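PDB 4WJI: putative cyclohexadienyl dehydrogenase and ADH prephenate dehydrogenase, which probably catalyses the NAD(P)-dependent oxidative decarboxylation of prephenate to 4-hydroxyphenylpyruvate in tyrosine biosynthesis. Local coordinates for residues Val68-Pro73 with Gly78-Glu83; Ser103-Met108 with Ile146-Ala151; His122-Thr127 with Lys182-Val187; Phe164-Thr167 with Met171-Glu174. One frame throughout, in Å; residues are numbered along the deposited sequence. Where two conformers were deposited one is given.

Contact 1: Val68-Pro73 with Gly78-Glu83; sequences VVVSVP and GAVAAE. With NAP (NADP nicotinamide-adenine-dinucleotide phosphate), chain B.
The carbonyl oxygen of V72 accepts a hydrogen bond of 2.7 Å from O3D of NADP, a hydroxyl of the nicotinamide ribose. The side chain of the same residue turns to helix 77-84, where its CG2 lies 4.2 Å from CG2 of V80. V72 therefore touches cofactor and helix at once. Its two methyls divide the work: CG1 lies 3.6 Å from N3A of the adenine, while CG2 goes to V80. P73 extends this lining, with its CD 3.4 Å from C8A of the adenine. Two residues before V72, on the strand, V70 and V80 reach toward each other tip to tip. CG1 of V80 stands anti to its backbone N (chi1 172°) and meets both methyls of V70, with CG2 the nearer at 4.0 Å. No hydrogen bond links the two segments. I10 of strand 4-10 also packs on V80, and M108 packs on V70. The contact joins the strand and helix of a beta-alpha-beta unit in the Rossmann-type nucleotide-binding domain. V72 is a known NADP-binding residue. The chemistry is split: apolar packing joins the strand end to the helix, and a backbone carbonyl just past the strand is left to hold the ribose.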
# COMPACT_ATOMS: atom_id res chain seq x y z
N VAL A 68 -24.65 -14.42 -18.78
CA VAL A 68 -23.39 -15.14 -18.81
C VAL A 68 -22.32 -14.18 -18.35
O VAL A 68 -22.17 -13.08 -18.93
CB VAL A 68 -23.06 -15.61 -20.24
CG1 VAL A 68 -21.72 -16.31 -20.29
CG2 VAL A 68 -24.17 -16.51 -20.75
N VAL A 69 -21.64 -14.53 -17.24
CA VAL A 69 -20.60 -13.65 -16.69
C VAL A 69 -19.26 -14.34 -16.90
O VAL A 69 -19.02 -15.44 -16.35
CB VAL A 69 -20.82 -13.43 -15.16
CG1 VAL A 69 -19.78 -12.46 -14.60
CG2 VAL A 69 -22.20 -12.95 -14.86
N VAL A 70 -18.39 -13.68 -17.65
CA VAL A 70 -17.07 -14.21 -17.97
C VAL A 70 -16.04 -13.55 -17.01
O VAL A 70 -15.88 -12.34 -17.04
CB VAL A 70 -16.71 -13.95 -19.43
CG1 VAL A 70 -15.31 -14.49 -19.74
CG2 VAL A 70 -17.75 -14.57 -20.36
N SER A 71 -15.39 -14.37 -16.18
CA SER A 71 -14.43 -13.93 -15.14
C SER A 71 -13.13 -14.72 -15.24
O SER A 71 -12.79 -15.51 -14.39
CB SER A 71 -15.02 -14.07 -13.70
OG SER A 71 -16.32 -13.44 -13.61
N VAL A 72 -12.41 -14.47 -16.33
CA VAL A 72 -11.15 -15.16 -16.68
C VAL A 72 -10.07 -14.10 -16.98
O VAL A 72 -10.40 -12.94 -17.22
CB VAL A 72 -11.31 -16.09 -17.92
CG1 VAL A 72 -12.38 -17.16 -17.66
CG2 VAL A 72 -11.59 -15.33 -19.20
N PRO A 73 -8.78 -14.47 -16.95
CA PRO A 73 -7.76 -13.48 -17.33
C PRO A 73 -8.05 -12.91 -18.72
O PRO A 73 -8.58 -13.62 -19.61
CB PRO A 73 -6.47 -14.26 -17.30
CG PRO A 73 -6.75 -15.60 -16.86
CD PRO A 73 -8.22 -15.80 -16.65
N GLY A 78 -11.29 -13.86 -25.77
CA GLY A 78 -11.66 -14.26 -27.13
C GLY A 78 -11.95 -15.73 -27.26
O GLY A 78 -12.89 -16.12 -27.95
N ALA A 79 -11.11 -16.55 -26.63
CA ALA A 79 -11.31 -17.99 -26.71
C ALA A 79 -12.65 -18.39 -26.08
O ALA A 79 -13.34 -19.26 -26.57
CB ALA A 79 -10.17 -18.70 -26.06
N VAL A 80 -12.99 -17.76 -24.96
CA VAL A 80 -14.30 -18.02 -24.36
C VAL A 80 -15.45 -17.63 -25.29
O VAL A 80 -16.40 -18.39 -25.47
CB VAL A 80 -14.47 -17.30 -22.99
CG1 VAL A 80 -15.89 -17.43 -22.51
CG2 VAL A 80 -13.52 -17.87 -21.96
N ALA A 81 -15.38 -16.44 -25.88
CA ALA A 81 -16.43 -15.95 -26.76
C ALA A 81 -16.57 -16.93 -27.96
O ALA A 81 -17.67 -17.26 -28.34
CB ALA A 81 -16.08 -14.54 -27.25
N ALA A 82 -15.46 -17.39 -28.52
CA ALA A 82 -15.52 -18.28 -29.65
C ALA A 82 -16.20 -19.60 -29.25
O ALA A 82 -16.96 -20.16 -30.04
CB ALA A 82 -14.13 -18.53 -30.17
N GLU A 83 -15.93 -20.11 -28.04
CA GLU A 83 -16.49 -21.42 -27.64
C GLU A 83 -17.98 -21.31 -27.36
O GLU A 83 -18.75 -22.22 -27.65
CB GLU A 83 -15.78 -21.93 -26.37
CG GLU A 83 -16.18 -23.34 -25.92
CD GLU A 83 -15.80 -24.45 -26.94
OE1 GLU A 83 -15.10 -24.17 -27.95
OE2 GLU A 83 -16.21 -25.63 -26.73
PA NAP B . -8.57 -16.02 -10.56
O1A NAP B . -9.00 -16.03 -9.14
O2A NAP B . -7.18 -16.41 -10.96
O5B NAP B . -9.57 -16.96 -11.38
C5B NAP B . -9.29 -17.30 -12.73
C4B NAP B . -10.43 -18.09 -13.38
O4B NAP B . -10.19 -18.13 -14.78
C3B NAP B . -10.46 -19.55 -12.95
O3B NAP B . -11.76 -20.09 -13.08
C2B NAP B . -9.59 -20.22 -13.98
O2B NAP B . -9.95 -21.56 -14.17
C1B NAP B . -9.94 -19.45 -15.22
N9A NAP B . -8.94 -19.43 -16.32
C8A NAP B . -7.66 -19.12 -16.25
N7A NAP B . -7.05 -19.14 -17.41
C5A NAP B . -8.01 -19.50 -18.30
C6A NAP B . -7.99 -19.71 -19.70
N6A NAP B . -6.86 -19.55 -20.41
N1A NAP B . -9.13 -20.04 -20.27
C2A NAP B . -10.22 -20.17 -19.54
N3A NAP B . -10.34 -20.02 -18.23
C4A NAP B . -9.20 -19.68 -17.64
O3 NAP B . -8.88 -14.60 -11.24
PN NAP B . -9.84 -13.38 -10.84
O1N NAP B . -9.08 -12.60 -9.88
O2N NAP B . -11.18 -13.85 -10.51
O5D NAP B . -9.85 -12.53 -12.21
C5D NAP B . -10.75 -12.79 -13.26
C4D NAP B . -10.94 -11.51 -14.07
O4D NAP B . -11.35 -10.48 -13.19
C3D NAP B . -9.69 -11.01 -14.71
O3D NAP B . -9.98 -10.53 -16.02
C2D NAP B . -9.22 -9.88 -13.82
O2D NAP B . -8.49 -8.94 -14.57
C1D NAP B . -10.57 -9.33 -13.38
N1N NAP B . -10.59 -8.66 -12.07
C2N NAP B . -9.80 -9.08 -11.08
C3N NAP B . -9.81 -8.46 -9.85
C7N NAP B . -8.93 -8.86 -8.70
O7N NAP B . -8.75 -8.08 -7.80
N7N NAP B . -8.39 -10.06 -8.72
C4N NAP B . -10.67 -7.40 -9.68
C5N NAP B . -11.48 -7.01 -10.71
C6N NAP B . -11.42 -7.63 -11.93
P2B NAP B . -9.04 -22.77 -13.61
O1X NAP B . -8.70 -22.42 -12.20
O2X NAP B . -9.95 -23.96 -13.73
O3X NAP B . -7.79 -22.89 -14.46

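Contact 2: Ser103-Met108 with Ile146-Ala151; sequences SVIAQM and ILTPPA
I105 carries its CG1 beside the backbone N and anti to the carbonyl carbon (chi1 -66°), and its chain then runs on extended (chi2 164°). These torsions send CD1 out from helix 102-108 to T148, while CG2 branches off to P150. T148 has its OG1 between the backbone N and the carbonyl carbon (chi1 68°), which turns the hydroxyl toward the helix. The two side chains cross obliquely. CD1 of I105 lies 3.8 Å from OG1 of T148 and 3.9 Å from the carbonyl O of T148. The second touch is looser: CG2 of I105 is 4.3 Å from CG of P150, at the more open border of the contact. No hydrogen bond passes between the segments. P120 of strand 117-123 touches all three residues, I105, T148 and P150. H180 of helix 177-203 also packs on T148. The contact thus joins the helix to the loop that leaves strand 144-147, the antiparallel neighbour of strand 117-123 in the sheet. The OG1 of T148 is buried here and has no hydrogen-bond partner in the model. A methyl group set against a hydroxyl gives close packing but no polar bond, so the contact rests on van der Waals forces.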
# COMPACT_ATOMS: atom_id res chain seq x y z
N SER A 103 -9.58 -4.14 -25.20
CA SER A 103 -9.12 -5.42 -25.69
C SER A 103 -10.19 -6.49 -25.63
O SER A 103 -10.34 -7.28 -26.57
CB SER A 103 -7.87 -5.93 -24.97
OG SER A 103 -8.16 -6.30 -23.62
N VAL A 104 -10.91 -6.52 -24.52
CA VAL A 104 -11.93 -7.52 -24.33
C VAL A 104 -13.02 -7.35 -25.38
O VAL A 104 -13.48 -8.34 -25.99
CB VAL A 104 -12.49 -7.45 -22.90
CG1 VAL A 104 -13.65 -8.40 -22.75
CG2 VAL A 104 -11.38 -7.79 -21.87
N ILE A 105 -13.46 -6.12 -25.60
CA ILE A 105 -14.48 -5.88 -26.61
C ILE A 105 -13.98 -6.33 -28.01
O ILE A 105 -14.70 -7.02 -28.74
CB ILE A 105 -14.94 -4.42 -26.60
CG1 ILE A 105 -15.67 -4.12 -25.29
CG2 ILE A 105 -15.83 -4.10 -27.78
CD1 ILE A 105 -15.82 -2.64 -25.01
N ALA A 106 -12.77 -5.95 -28.36
CA ALA A 106 -12.23 -6.32 -29.66
C ALA A 106 -12.09 -7.82 -29.87
O ALA A 106 -12.25 -8.31 -31.00
CB ALA A 106 -10.88 -5.67 -29.87
N GLN A 107 -11.75 -8.53 -28.80
CA GLN A 107 -11.54 -9.98 -28.85
C GLN A 107 -12.84 -10.76 -28.86
O GLN A 107 -12.92 -11.83 -29.46
CB GLN A 107 -10.75 -10.48 -27.63
CG GLN A 107 -9.26 -10.20 -27.62
CD GLN A 107 -8.44 -11.27 -26.88
OE1 GLN A 107 -8.97 -12.12 -26.14
NE2 GLN A 107 -7.15 -11.23 -27.07
N MSE A 108 -13.86 -10.24 -28.15
CA MSE A 108 -15.10 -10.98 -27.99
C MSE A 108 -16.17 -10.66 -29.01
O MSE A 108 -16.86 -11.55 -29.49
CB MSE A 108 -15.72 -10.77 -26.60
CG MSE A 108 -14.82 -11.30 -25.46
SE MSE A 108 -15.70 -11.25 -23.69
CE MSE A 108 -16.87 -12.81 -23.88
N ILE A 146 -17.85 -0.28 -13.33
CA ILE A 146 -17.91 0.49 -14.57
C ILE A 146 -18.41 -0.42 -15.69
O ILE A 146 -17.85 -1.49 -15.94
CB ILE A 146 -16.52 1.08 -14.95
CG1 ILE A 146 -15.97 2.01 -13.85
CG2 ILE A 146 -16.58 1.79 -16.29
CD1 ILE A 146 -14.52 2.38 -14.01
N LEU A 147 -19.46 0.02 -16.35
CA LEU A 147 -19.94 -0.62 -17.58
C LEU A 147 -19.49 0.15 -18.80
O LEU A 147 -19.46 1.38 -18.77
CB LEU A 147 -21.46 -0.74 -17.57
CG LEU A 147 -22.12 -1.43 -16.38
CD1 LEU A 147 -23.65 -1.47 -16.52
CD2 LEU A 147 -21.53 -2.81 -16.18
N THR A 148 -19.17 -0.57 -19.88
CA THR A 148 -18.67 0.12 -21.09
C THR A 148 -19.45 -0.41 -22.35
O THR A 148 -18.87 -1.03 -23.24
CB THR A 148 -17.13 0.01 -21.26
OG1 THR A 148 -16.76 -1.35 -21.54
CG2 THR A 148 -16.41 0.44 -20.05
N PRO A 149 -20.80 -0.21 -22.39
CA PRO A 149 -21.56 -0.73 -23.54
C PRO A 149 -21.18 -0.04 -24.85
O PRO A 149 -21.13 1.17 -24.89
CB PRO A 149 -23.01 -0.39 -23.21
CG PRO A 149 -22.98 0.50 -22.05
CD PRO A 149 -21.63 0.57 -21.47
N PRO A 150 -20.91 -0.82 -25.90
CA PRO A 150 -20.69 -0.20 -27.20
C PRO A 150 -21.95 0.57 -27.67
O PRO A 150 -23.05 0.33 -27.25
CB PRO A 150 -20.34 -1.39 -28.10
CG PRO A 150 -19.78 -2.42 -27.17
CD PRO A 150 -20.53 -2.25 -25.88
N ALA A 151 -21.74 1.53 -28.55
CA ALA A 151 -22.82 2.30 -29.13
C ALA A 151 -23.86 1.36 -29.73
O ALA A 151 -23.51 0.43 -30.40
CB ALA A 151 -22.24 3.19 -30.23

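Contact 3: His122-Thr127 with Lys182-Val187; sequences HPIAGT and KVLAIV. With TYR (tyrosine), chain C; NAP (NADP nicotinamide-adenine-dinucleotide phosphate), chain B.
H122 and L184 come at each other from opposite directions. The imidazole stands anti to its backbone N (chi1 -177°), pointing from strand 117-123 toward helix 177-203. CD1 of L184 meets the ring obliquely, 3.6 Å from CE1 of H122. I124 takes a different position: its CD1 sits over the centre of the imidazole, 3.5 Å above the plane. The same methyl is 4.3 Å from CD1 of L184, so I124 and L184 pack on the imidazole and on each other. The bound tyrosine lies at the ring edge, near its plane. NE2 of H122 and OH of the tyrosine share a short hydrogen bond of 2.5 Å, and either could be the donor. ND1 of H122 bonds to NE2 of H180, so both ring nitrogens have partners and the rotation of the ring is fixed. Further along, the carbonyl O of T127 accepts a 3.0 Å bond from the amino N of the tyrosine. H122, P123, A125, G126 and T127 line this tyrosine pocket. The nicotinamide also packs here, with its C4N 3.2 Å from O of A125. I124 is the centre of an inverse gamma turn. The contact joins strand 117-123 and the residues after it to the long helix 177-203. I146 of strand 144-147 packs on I124 and L184, helix 243-265 packs on A185 and I186, and S219 of the second subunit packs on I124, L184 and V187.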
# COMPACT_ATOMS: atom_id res chain seq x y z
N HIS A 122 -16.69 -3.98 -15.37
CA HIS A 122 -15.50 -4.06 -14.53
C HIS A 122 -15.81 -3.68 -13.08
O HIS A 122 -15.96 -2.53 -12.81
CB HIS A 122 -14.40 -3.13 -15.08
CG HIS A 122 -13.11 -3.20 -14.34
ND1 HIS A 122 -12.08 -2.32 -14.57
CD2 HIS A 122 -12.66 -4.06 -13.40
CE1 HIS A 122 -11.07 -2.63 -13.79
NE2 HIS A 122 -11.40 -3.67 -13.06
N PRO A 123 -15.87 -4.64 -12.16
CA PRO A 123 -16.04 -4.26 -10.76
C PRO A 123 -14.69 -3.75 -10.19
O PRO A 123 -13.67 -4.43 -10.28
CB PRO A 123 -16.49 -5.56 -10.08
CG PRO A 123 -15.81 -6.64 -10.91
CD PRO A 123 -15.82 -6.11 -12.31
N ILE A 124 -14.74 -2.58 -9.54
CA ILE A 124 -13.55 -1.90 -9.00
C ILE A 124 -13.38 -2.38 -7.57
O ILE A 124 -13.57 -1.64 -6.62
CB ILE A 124 -13.64 -0.39 -9.16
CG1 ILE A 124 -14.06 -0.01 -10.58
CG2 ILE A 124 -12.34 0.25 -8.77
CD1 ILE A 124 -13.18 -0.53 -11.71
N ALA A 125 -13.04 -3.67 -7.43
CA ALA A 125 -13.05 -4.32 -6.13
C ALA A 125 -12.22 -5.59 -6.25
O ALA A 125 -12.36 -6.34 -7.21
CB ALA A 125 -14.47 -4.73 -5.73
N GLY A 126 -11.40 -5.89 -5.25
CA GLY A 126 -10.67 -7.15 -5.23
C GLY A 126 -9.73 -7.25 -4.06
O GLY A 126 -9.74 -6.43 -3.19
N THR A 127 -9.00 -8.36 -4.03
CA THR A 127 -7.98 -8.61 -3.03
C THR A 127 -6.77 -9.15 -3.80
O THR A 127 -6.83 -9.29 -5.03
CB THR A 127 -8.38 -9.64 -1.98
OG1 THR A 127 -8.38 -10.96 -2.55
CG2 THR A 127 -9.73 -9.33 -1.32
N LYS A 182 -7.77 4.38 -20.02
CA LYS A 182 -6.88 5.46 -19.56
C LYS A 182 -7.00 5.63 -18.04
O LYS A 182 -5.99 5.74 -17.32
CB LYS A 182 -7.22 6.78 -20.24
CG LYS A 182 -6.23 7.89 -20.00
N VAL A 183 -8.23 5.70 -17.55
CA VAL A 183 -8.49 5.86 -16.12
C VAL A 183 -7.85 4.69 -15.34
O VAL A 183 -7.12 4.90 -14.34
CB VAL A 183 -10.00 5.95 -15.82
CG1 VAL A 183 -10.26 5.97 -14.32
CG2 VAL A 183 -10.61 7.23 -16.43
N LEU A 184 -8.09 3.46 -15.78
CA LEU A 184 -7.55 2.31 -15.05
C LEU A 184 -6.02 2.21 -15.15
O LEU A 184 -5.38 1.68 -14.24
CB LEU A 184 -8.26 1.00 -15.37
CG LEU A 184 -9.56 0.76 -14.58
CD1 LEU A 184 -9.27 0.44 -13.15
CD2 LEU A 184 -10.60 1.88 -14.66
N ALA A 185 -5.45 2.74 -16.21
CA ALA A 185 -4.00 2.76 -16.34
C ALA A 185 -3.36 3.51 -15.18
O ALA A 185 -2.35 3.07 -14.69
CB ALA A 185 -3.54 3.32 -17.68
N ILE A 186 -3.97 4.63 -14.76
CA ILE A 186 -3.39 5.40 -13.64
C ILE A 186 -3.85 4.91 -12.29
O ILE A 186 -3.03 4.90 -11.38
CB ILE A 186 -3.55 6.93 -13.83
CG1 ILE A 186 -2.84 7.71 -12.72
CG2 ILE A 186 -5.00 7.35 -13.93
CD1 ILE A 186 -1.33 7.45 -12.65
N VAL A 187 -5.15 4.58 -12.12
CA VAL A 187 -5.64 4.23 -10.75
C VAL A 187 -5.34 2.79 -10.37
O VAL A 187 -5.43 2.43 -9.18
CB VAL A 187 -7.16 4.47 -10.48
CG1 VAL A 187 -7.53 5.94 -10.54
CG2 VAL A 187 -8.05 3.62 -11.37
N TYR C . -6.70 -6.69 -6.45
CA TYR C . -6.57 -5.25 -6.08
C TYR C . -6.30 -5.14 -4.61
O TYR C . -6.18 -6.18 -3.96
CB TYR C . -7.83 -4.47 -6.46
CG TYR C . -8.19 -4.50 -7.94
CD1 TYR C . -7.29 -4.89 -8.93
CD2 TYR C . -9.46 -4.16 -8.34
CE1 TYR C . -7.64 -4.92 -10.27
CE2 TYR C . -9.84 -4.15 -9.66
CZ TYR C . -8.95 -4.55 -10.63
OH TYR C . -9.33 -4.61 -11.95
OXT TYR C . -6.21 -3.99 -4.11
PA NAP B . -8.57 -16.02 -10.56
O1A NAP B . -9.00 -16.03 -9.14
O2A NAP B . -7.18 -16.41 -10.96
O5B NAP B . -9.57 -16.96 -11.38
C5B NAP B . -9.29 -17.30 -12.73
C4B NAP B . -10.43 -18.09 -13.38
O4B NAP B . -10.19 -18.13 -14.78
C3B NAP B . -10.46 -19.55 -12.95
O3B NAP B . -11.76 -20.09 -13.08
C2B NAP B . -9.59 -20.22 -13.98
O2B NAP B . -9.95 -21.56 -14.17
C1B NAP B . -9.94 -19.45 -15.22
N9A NAP B . -8.94 -19.43 -16.32
C8A NAP B . -7.66 -19.12 -16.25
N7A NAP B . -7.05 -19.14 -17.41
C5A NAP B . -8.01 -19.50 -18.30
C6A NAP B . -7.99 -19.71 -19.70
N6A NAP B . -6.86 -19.55 -20.41
N1A NAP B . -9.13 -20.04 -20.27
C2A NAP B . -10.22 -20.17 -19.54
N3A NAP B . -10.34 -20.02 -18.23
C4A NAP B . -9.20 -19.68 -17.64
O3 NAP B . -8.88 -14.60 -11.24
PN NAP B . -9.84 -13.38 -10.84
O1N NAP B . -9.08 -12.60 -9.88
O2N NAP B . -11.18 -13.85 -10.51
O5D NAP B . -9.85 -12.53 -12.21
C5D NAP B . -10.75 -12.79 -13.26
C4D NAP B . -10.94 -11.51 -14.07
O4D NAP B . -11.35 -10.48 -13.19
C3D NAP B . -9.69 -11.01 -14.71
O3D NAP B . -9.98 -10.53 -16.02
C2D NAP B . -9.22 -9.88 -13.82
O2D NAP B . -8.49 -8.94 -14.57
C1D NAP B . -10.57 -9.33 -13.38
N1N NAP B . -10.59 -8.66 -12.07
C2N NAP B . -9.80 -9.08 -11.08
C3N NAP B . -9.81 -8.46 -9.85
C7N NAP B . -8.93 -8.86 -8.70
O7N NAP B . -8.75 -8.08 -7.80
N7N NAP B . -8.39 -10.06 -8.72
C4N NAP B . -10.67 -7.40 -9.68
C5N NAP B . -11.48 -7.01 -10.71
C6N NAP B . -11.42 -7.63 -11.93
P2B NAP B . -9.04 -22.77 -13.61
O1X NAP B . -8.70 -22.42 -12.20
O2X NAP B . -9.95 -23.96 -13.73
O3X NAP B . -7.79 -22.89 -14.46

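Contact 4: Phe164-Thr167 with Met171-Glu174; sequences FWET and MVDE
V172 meets both W165 and E166 through a single methyl, CG2. The tight side is at W165, whose CB lies 3.8 Å from CG2 of V172. Only the root of the tryptophan takes part. Its CB faces the strand, but the indole leads away, to stand edge-to-face with F140 and to pack on I19 of helix 14-26. CD2 of F164 lies over one face of that indole, 4.2 Å above the plane and offset toward the rim. The other methyl of V172, CG1, packs on L147 of the neighbouring strand. W165 and V172 are both buried. Helix 155-167 and strand 171-174 are the last two elements of a beta-alpha-beta unit that starts with strand 144-147. The strand runs parallel to 144-147 and is outermost in this chain's sheet. The loose side is at E166, an exposed residue. Its side chain crosses that of V172 at about a right angle, and CG of E166 lies 4.0 Å from CG2 of V172. Beyond CG the chain is extended (chi2 175°), which carries the carboxylate past the valine to a water. This water donates to OE2 of E166 at 2.7 Å and accepts from the backbone N of V172 at 3.0 Å. It bridges the two segments, which have no direct hydrogen bond between them. At the far end of the strand, E174 forms a salt bridge with R162 of the helix. D173 instead pairs with K215 and Y216 of the second subunit.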
# COMPACT_ATOMS: atom_id res chain seq x y z
N PHE A 164 -28.31 -5.38 -11.49
CA PHE A 164 -27.61 -6.53 -10.92
C PHE A 164 -26.43 -6.08 -10.02
O PHE A 164 -26.34 -6.44 -8.83
CB PHE A 164 -27.12 -7.41 -12.06
CG PHE A 164 -26.33 -8.64 -11.59
CD1 PHE A 164 -26.99 -9.74 -11.05
CD2 PHE A 164 -24.97 -8.65 -11.64
CE1 PHE A 164 -26.30 -10.89 -10.65
CE2 PHE A 164 -24.26 -9.78 -11.20
CZ PHE A 164 -24.93 -10.89 -10.72
N TRP A 165 -25.62 -5.17 -10.56
CA TRP A 165 -24.47 -4.66 -9.78
C TRP A 165 -24.88 -3.83 -8.60
O TRP A 165 -24.25 -3.90 -7.52
CB TRP A 165 -23.47 -3.96 -10.67
CG TRP A 165 -22.61 -4.91 -11.44
CD1 TRP A 165 -22.65 -5.15 -12.77
CD2 TRP A 165 -21.62 -5.80 -10.89
NE1 TRP A 165 -21.73 -6.17 -13.08
CE2 TRP A 165 -21.07 -6.53 -11.94
CE3 TRP A 165 -21.09 -5.99 -9.60
CZ2 TRP A 165 -20.07 -7.52 -11.72
CZ3 TRP A 165 -20.10 -6.92 -9.41
CH2 TRP A 165 -19.60 -7.66 -10.45
N GLU A 166 -25.94 -3.04 -8.75
CA GLU A 166 -26.47 -2.30 -7.62
C GLU A 166 -26.94 -3.23 -6.52
O GLU A 166 -26.75 -2.95 -5.33
CB GLU A 166 -27.57 -1.31 -8.08
CG GLU A 166 -27.01 -0.13 -8.85
CD GLU A 166 -28.08 0.81 -9.42
OE1 GLU A 166 -29.29 0.44 -9.41
OE2 GLU A 166 -27.71 1.91 -9.92
N THR A 167 -27.52 -4.36 -6.89
CA THR A 167 -28.03 -5.33 -5.92
C THR A 167 -26.89 -6.00 -5.18
O THR A 167 -27.02 -6.35 -4.01
CB THR A 167 -28.97 -6.33 -6.59
OG1 THR A 167 -29.98 -5.60 -7.30
CG2 THR A 167 -29.57 -7.24 -5.54
N MSE A 171 -22.03 0.95 -6.78
CA MSE A 171 -22.46 2.11 -7.50
C MSE A 171 -21.97 1.89 -8.91
O MSE A 171 -20.89 1.39 -9.08
CB MSE A 171 -21.85 3.39 -6.91
CG MSE A 171 -22.56 4.00 -5.68
SE MSE A 171 -21.26 4.79 -4.42
CE MSE A 171 -21.06 2.85 -4.02
N VAL A 172 -22.75 2.25 -9.92
CA VAL A 172 -22.45 1.98 -11.30
C VAL A 172 -22.27 3.26 -12.15
O VAL A 172 -23.08 4.15 -12.08
CB VAL A 172 -23.57 1.13 -11.90
CG1 VAL A 172 -23.28 0.85 -13.35
CG2 VAL A 172 -23.68 -0.18 -11.14
N ASP A 173 -21.21 3.30 -12.93
CA ASP A 173 -20.96 4.35 -13.90
C ASP A 173 -20.79 3.72 -15.27
O ASP A 173 -20.34 2.63 -15.38
CB ASP A 173 -19.63 5.05 -13.62
CG ASP A 173 -19.75 6.23 -12.72
OD1 ASP A 173 -20.81 6.81 -12.64
OD2 ASP A 173 -18.74 6.58 -12.06
N GLU A 174 -21.15 4.45 -16.31
CA GLU A 174 -20.93 4.02 -17.68
C GLU A 174 -19.92 4.92 -18.34
O GLU A 174 -19.96 6.12 -18.14
CB GLU A 174 -22.24 4.10 -18.47
CG GLU A 174 -23.36 3.29 -17.85
CD GLU A 174 -24.69 3.41 -18.58
OE1 GLU A 174 -24.72 3.56 -19.82
OE2 GLU A 174 -25.71 3.31 -17.88
O HOH W 1 -25.48 3.31 -9.18

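All four contacts reach the same sheet. Contacts 1 and 3 are fully buried and both touch NADP, about 20 Å apart between centres; contact 1 holds the ribose by a backbone carbonyl, while contact 3 adds a histidine side chain for the bound tyrosine. Contact 2 is partly buried and purely van der Waals, and contact 4 runs from core to solvent, where a water takes over. Contacts 1 and 4 each sit in a beta-alpha-beta unit. Contact 2 touches all the others: Q107 meets G78 of contact 1, I146 pairs with H122 of contact 3, and L147 pairs with D173 of contact 4. P123 of contact 3 packs on W165 of contact 4.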